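Butyrophilin subfamily 1 member A1 (Bos taurus, PDB 4HH8) probably takes part in the secretion of milk-fat droplets and, as an immunoglobulin-superfamily membrane protein, probably inhibits T-cell proliferation and cytokine secretion. Local coordinates at residues Cys150-Gln164 with Val202-Glu214. The protein carries 1 engineered substitution. Numbering follows the deposited sequence.
Sequences CTSVGWYPEPQVQWQ and VSCAIRNLLLGQE. Unlike the reference sequence in segment 150-164: Gln164 (reference Arg). Engineered in segment 202-214: Ala205 (natural residue Cys).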
# COMPACT_ATOMS: atom_id res chain seq x y z
N CYS A 150 22.88 -5.02 5.13
CA CYS A 150 22.12 -3.82 4.78
C CYS A 150 20.78 -3.87 5.48
O CYS A 150 20.06 -4.89 5.47
CB CYS A 150 21.93 -3.71 3.26
SG CYS A 150 20.98 -2.29 2.68
N THR A 151 20.42 -2.74 6.04
CA THR A 151 19.33 -2.67 6.99
C THR A 151 18.44 -1.46 6.66
O THR A 151 18.93 -0.45 6.21
CB THR A 151 19.99 -2.62 8.37
OG1 THR A 151 20.00 -3.95 8.94
CG2 THR A 151 19.34 -1.64 9.24
N SER A 152 17.12 -1.61 6.79
CA SER A 152 16.23 -0.49 6.63
C SER A 152 14.92 -0.88 7.27
O SER A 152 14.58 -2.07 7.37
CB SER A 152 16.06 -0.10 5.15
OG SER A 152 15.10 0.95 4.97
N VAL A 153 14.17 0.13 7.68
CA VAL A 153 13.03 -0.00 8.57
C VAL A 153 11.82 0.66 7.91
O VAL A 153 11.98 1.70 7.29
CB VAL A 153 13.45 0.73 9.88
CG1 VAL A 153 12.29 1.41 10.58
CG2 VAL A 153 14.24 -0.22 10.80
N GLY A 154 10.64 0.05 8.01
CA GLY A 154 9.37 0.77 7.70
C GLY A 154 8.79 0.68 6.27
O GLY A 154 8.14 1.61 5.78
N TRP A 155 8.97 -0.45 5.60
CA TRP A 155 8.50 -0.56 4.22
C TRP A 155 7.21 -1.30 4.19
O TRP A 155 7.01 -2.21 4.97
CB TRP A 155 9.52 -1.30 3.36
CG TRP A 155 10.81 -0.61 3.34
CD1 TRP A 155 11.76 -0.63 4.34
CD2 TRP A 155 11.29 0.29 2.34
NE1 TRP A 155 12.81 0.17 3.98
CE2 TRP A 155 12.56 0.74 2.76
CE3 TRP A 155 10.81 0.70 1.08
CZ2 TRP A 155 13.33 1.62 2.00
CZ3 TRP A 155 11.58 1.57 0.32
CH2 TRP A 155 12.81 2.05 0.79
N TYR A 156 6.35 -0.93 3.25
CA TYR A 156 5.17 -1.71 3.01
C TYR A 156 4.87 -1.66 1.52
O TYR A 156 4.94 -0.59 0.93
CB TYR A 156 3.99 -1.26 3.90
CG TYR A 156 2.91 -2.31 3.87
CD1 TYR A 156 2.91 -3.38 4.78
CD2 TYR A 156 1.94 -2.29 2.87
CE1 TYR A 156 1.94 -4.37 4.72
CE2 TYR A 156 0.97 -3.29 2.80
CZ TYR A 156 0.99 -4.31 3.71
OH TYR A 156 0.03 -5.28 3.62
N PRO A 157 4.59 -2.81 0.87
CA PRO A 157 4.65 -4.17 1.40
C PRO A 157 6.11 -4.61 1.48
O PRO A 157 7.00 -3.77 1.66
CB PRO A 157 3.81 -4.99 0.37
CG PRO A 157 4.12 -4.21 -1.03
CD PRO A 157 4.15 -2.75 -0.56
N GLU A 158 6.37 -5.93 1.41
CA GLU A 158 7.73 -6.44 1.39
C GLU A 158 8.54 -5.68 0.32
O GLU A 158 8.16 -5.67 -0.85
CB GLU A 158 7.73 -7.95 1.08
CG GLU A 158 7.12 -8.83 2.20
CD GLU A 158 5.57 -9.03 2.08
OE1 GLU A 158 4.85 -8.24 1.44
OE2 GLU A 158 5.07 -10.02 2.63
N PRO A 159 9.64 -5.06 0.72
CA PRO A 159 10.50 -4.31 -0.20
C PRO A 159 11.58 -5.24 -0.84
O PRO A 159 11.89 -6.31 -0.31
CB PRO A 159 11.16 -3.28 0.74
CG PRO A 159 11.36 -4.14 2.01
CD PRO A 159 10.12 -4.94 2.13
N GLN A 160 12.12 -4.83 -1.98
CA GLN A 160 13.11 -5.62 -2.69
C GLN A 160 14.46 -5.05 -2.35
O GLN A 160 14.59 -3.84 -2.17
CB GLN A 160 12.83 -5.55 -4.20
CG GLN A 160 14.02 -5.88 -5.19
CD GLN A 160 13.67 -5.52 -6.65
OE1 GLN A 160 14.18 -4.56 -7.21
NE2 GLN A 160 12.76 -6.27 -7.24
N VAL A 161 15.45 -5.92 -2.24
CA VAL A 161 16.82 -5.56 -1.97
C VAL A 161 17.62 -5.83 -3.26
O VAL A 161 17.45 -6.86 -3.86
CB VAL A 161 17.41 -6.42 -0.85
CG1 VAL A 161 18.84 -6.04 -0.57
CG2 VAL A 161 16.55 -6.33 0.48
N GLN A 162 18.49 -4.91 -3.68
CA GLN A 162 19.35 -5.13 -4.84
C GLN A 162 20.76 -4.69 -4.47
O GLN A 162 20.96 -3.58 -4.00
CB GLN A 162 18.77 -4.38 -6.08
CG GLN A 162 19.72 -4.16 -7.28
CD GLN A 162 19.33 -2.89 -8.16
OE1 GLN A 162 19.34 -1.73 -7.69
NE2 GLN A 162 19.01 -3.14 -9.42
N TRP A 163 21.73 -5.57 -4.62
CA TRP A 163 23.13 -5.20 -4.47
C TRP A 163 23.75 -4.95 -5.83
O TRP A 163 23.51 -5.71 -6.76
CB TRP A 163 23.93 -6.32 -3.81
CG TRP A 163 23.45 -6.67 -2.45
CD1 TRP A 163 22.46 -7.56 -2.13
CD2 TRP A 163 23.93 -6.14 -1.23
NE1 TRP A 163 22.30 -7.63 -0.78
CE2 TRP A 163 23.19 -6.76 -0.20
CE3 TRP A 163 24.94 -5.22 -0.89
CZ2 TRP A 163 23.44 -6.51 1.15
CZ3 TRP A 163 25.18 -4.96 0.48
CH2 TRP A 163 24.41 -5.60 1.47
N GLN A 164 24.60 -3.94 -5.92
CA GLN A 164 25.26 -3.59 -7.17
C GLN A 164 26.70 -3.24 -6.95
O GLN A 164 27.03 -2.62 -5.94
CB GLN A 164 24.57 -2.36 -7.76
CG GLN A 164 23.54 -2.66 -8.78
CD GLN A 164 23.09 -1.39 -9.45
OE1 GLN A 164 22.52 -0.51 -8.80
NE2 GLN A 164 23.37 -1.26 -10.74
N VAL A 202 30.42 -0.94 -3.11
CA VAL A 202 29.20 -1.70 -3.29
C VAL A 202 28.02 -0.88 -2.81
O VAL A 202 28.10 -0.24 -1.76
CB VAL A 202 29.22 -2.98 -2.49
CG1 VAL A 202 27.84 -3.64 -2.53
CG2 VAL A 202 30.27 -3.91 -3.01
N SER A 203 26.92 -0.93 -3.55
CA SER A 203 25.70 -0.31 -3.08
C SER A 203 24.56 -1.32 -2.78
O SER A 203 24.54 -2.44 -3.30
CB SER A 203 25.25 0.78 -4.04
OG SER A 203 24.60 0.18 -5.13
N CYS A 204 23.63 -0.89 -1.93
CA CYS A 204 22.47 -1.66 -1.56
C CYS A 204 21.30 -0.76 -1.87
O CYS A 204 21.30 0.38 -1.45
CB CYS A 204 22.51 -1.97 -0.05
SG CYS A 204 20.94 -2.71 0.60
N ALA A 205 20.31 -1.25 -2.62
CA ALA A 205 19.13 -0.47 -2.90
C ALA A 205 17.95 -1.19 -2.32
O ALA A 205 17.84 -2.41 -2.47
CB ALA A 205 18.92 -0.26 -4.42
N ILE A 206 17.07 -0.45 -1.65
CA ILE A 206 15.86 -1.01 -1.17
C ILE A 206 14.75 -0.38 -1.99
O ILE A 206 14.62 0.84 -2.02
CB ILE A 206 15.59 -0.66 0.36
CG1 ILE A 206 16.81 -0.97 1.26
CG2 ILE A 206 14.39 -1.37 0.84
CD1 ILE A 206 17.23 -2.42 1.33
N ARG A 207 13.88 -1.18 -2.59
CA ARG A 207 12.90 -0.59 -3.47
C ARG A 207 11.50 -0.99 -3.10
O ARG A 207 11.23 -2.17 -2.93
CB ARG A 207 13.20 -1.06 -4.91
CG ARG A 207 12.29 -0.45 -5.97
CD ARG A 207 12.77 -0.86 -7.36
NE ARG A 207 11.89 -0.37 -8.41
CZ ARG A 207 12.00 0.82 -8.99
NH1 ARG A 207 12.95 1.68 -8.59
NH2 ARG A 207 11.17 1.16 -9.95
N ASN A 208 10.60 -0.02 -3.02
CA ASN A 208 9.18 -0.31 -2.97
C ASN A 208 8.66 -0.45 -4.42
O ASN A 208 8.49 0.55 -5.12
CB ASN A 208 8.47 0.80 -2.22
CG ASN A 208 7.04 0.50 -1.92
OD1 ASN A 208 6.31 0.11 -2.80
ND2 ASN A 208 6.61 0.71 -0.65
N LEU A 209 8.37 -1.69 -4.83
CA LEU A 209 7.95 -2.04 -6.21
C LEU A 209 6.57 -1.47 -6.60
O LEU A 209 6.33 -1.16 -7.75
CB LEU A 209 7.91 -3.55 -6.38
CG LEU A 209 9.28 -4.19 -6.13
CD1 LEU A 209 9.15 -5.68 -6.30
CD2 LEU A 209 10.22 -3.63 -7.14
N LEU A 210 5.71 -1.30 -5.61
CA LEU A 210 4.40 -0.74 -5.77
C LEU A 210 4.43 0.77 -6.08
O LEU A 210 3.72 1.25 -6.98
CB LEU A 210 3.65 -1.00 -4.47
CG LEU A 210 2.14 -0.91 -4.40
CD1 LEU A 210 1.45 -1.59 -5.62
CD2 LEU A 210 1.73 -1.56 -3.09
N LEU A 211 5.26 1.52 -5.36
CA LEU A 211 5.50 2.93 -5.70
C LEU A 211 6.50 3.15 -6.83
O LEU A 211 6.52 4.23 -7.41
CB LEU A 211 6.01 3.72 -4.47
CG LEU A 211 5.10 3.84 -3.25
CD1 LEU A 211 5.80 4.54 -2.12
CD2 LEU A 211 3.82 4.58 -3.59
N GLY A 212 7.33 2.15 -7.15
CA GLY A 212 8.42 2.34 -8.10
C GLY A 212 9.41 3.38 -7.55
O GLY A 212 9.87 4.28 -8.29
N GLN A 213 9.73 3.26 -6.26
CA GLN A 213 10.65 4.18 -5.59
C GLN A 213 11.69 3.42 -4.75
O GLN A 213 11.35 2.45 -4.06
CB GLN A 213 9.90 5.17 -4.68
CG GLN A 213 8.87 6.07 -5.38
CD GLN A 213 8.14 6.99 -4.40
OE1 GLN A 213 8.37 6.93 -3.20
NE2 GLN A 213 7.26 7.85 -4.92
N GLU A 214 12.93 3.86 -4.79
CA GLU A 214 13.95 3.21 -4.02
C GLU A 214 14.88 4.19 -3.35
O GLU A 214 14.94 5.37 -3.75
CB GLU A 214 14.78 2.29 -4.91
CG GLU A 214 15.64 2.99 -5.94
CD GLU A 214 16.19 2.02 -6.99
OE1 GLU A 214 17.41 2.01 -7.21
OE2 GLU A 214 15.40 1.26 -7.59
O HOH W 1 7.61 -3.83 -2.81
O HOH W 2 16.41 -1.54 -7.04
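Ile206 fills a hollow lined by Trp155, Pro159, Val161 and the Cys150-Cys204 disulfide. Its CG2 sits over one face of the Trp155 six-membered ring, 3.5 Å from the ring centroid. CG1, anti to the carbonyl carbon (chi1 -50°), leads to CD1, which touches Cys150 SG and Val161 CG2. Pro159 CB meets Ile206 CG2 at 3.8 Å. The Trp155 ring is held in place by NE1, which donates to Ser152 OG within the ring plane (2.6 Å). With an alanine at Trp155, Ile206 CG2 would probably lose the aromatic face it rests on, and Ser152 OG the indole donor. The disulfide joins the two sheets of this second extracellular Ig-like domain. Cys204 CB and SG lie over one face of the Trp163 ring, and Val202 CG1 abuts its edge at 3.7 Å from CE3. On the face of strands 160-165 and 201-208 turned away from Cys204 and Trp163, Gln162 OE1 touches CB of the engineered Ala205. Where the two loops meet, the Pro157 and Leu210 side chains cross at about a right angle, CD against CD2. Antiparallel backbone bonds pair Gln160, Gln162 and Gln164 with Arg207, Ala205 and Ser203. Strands 160-165 and 201-208 are central neighbours, flanked by 170-171 and 213-220; strand 146-155 belongs to the facing sheet, beside 135-140 and 186-194.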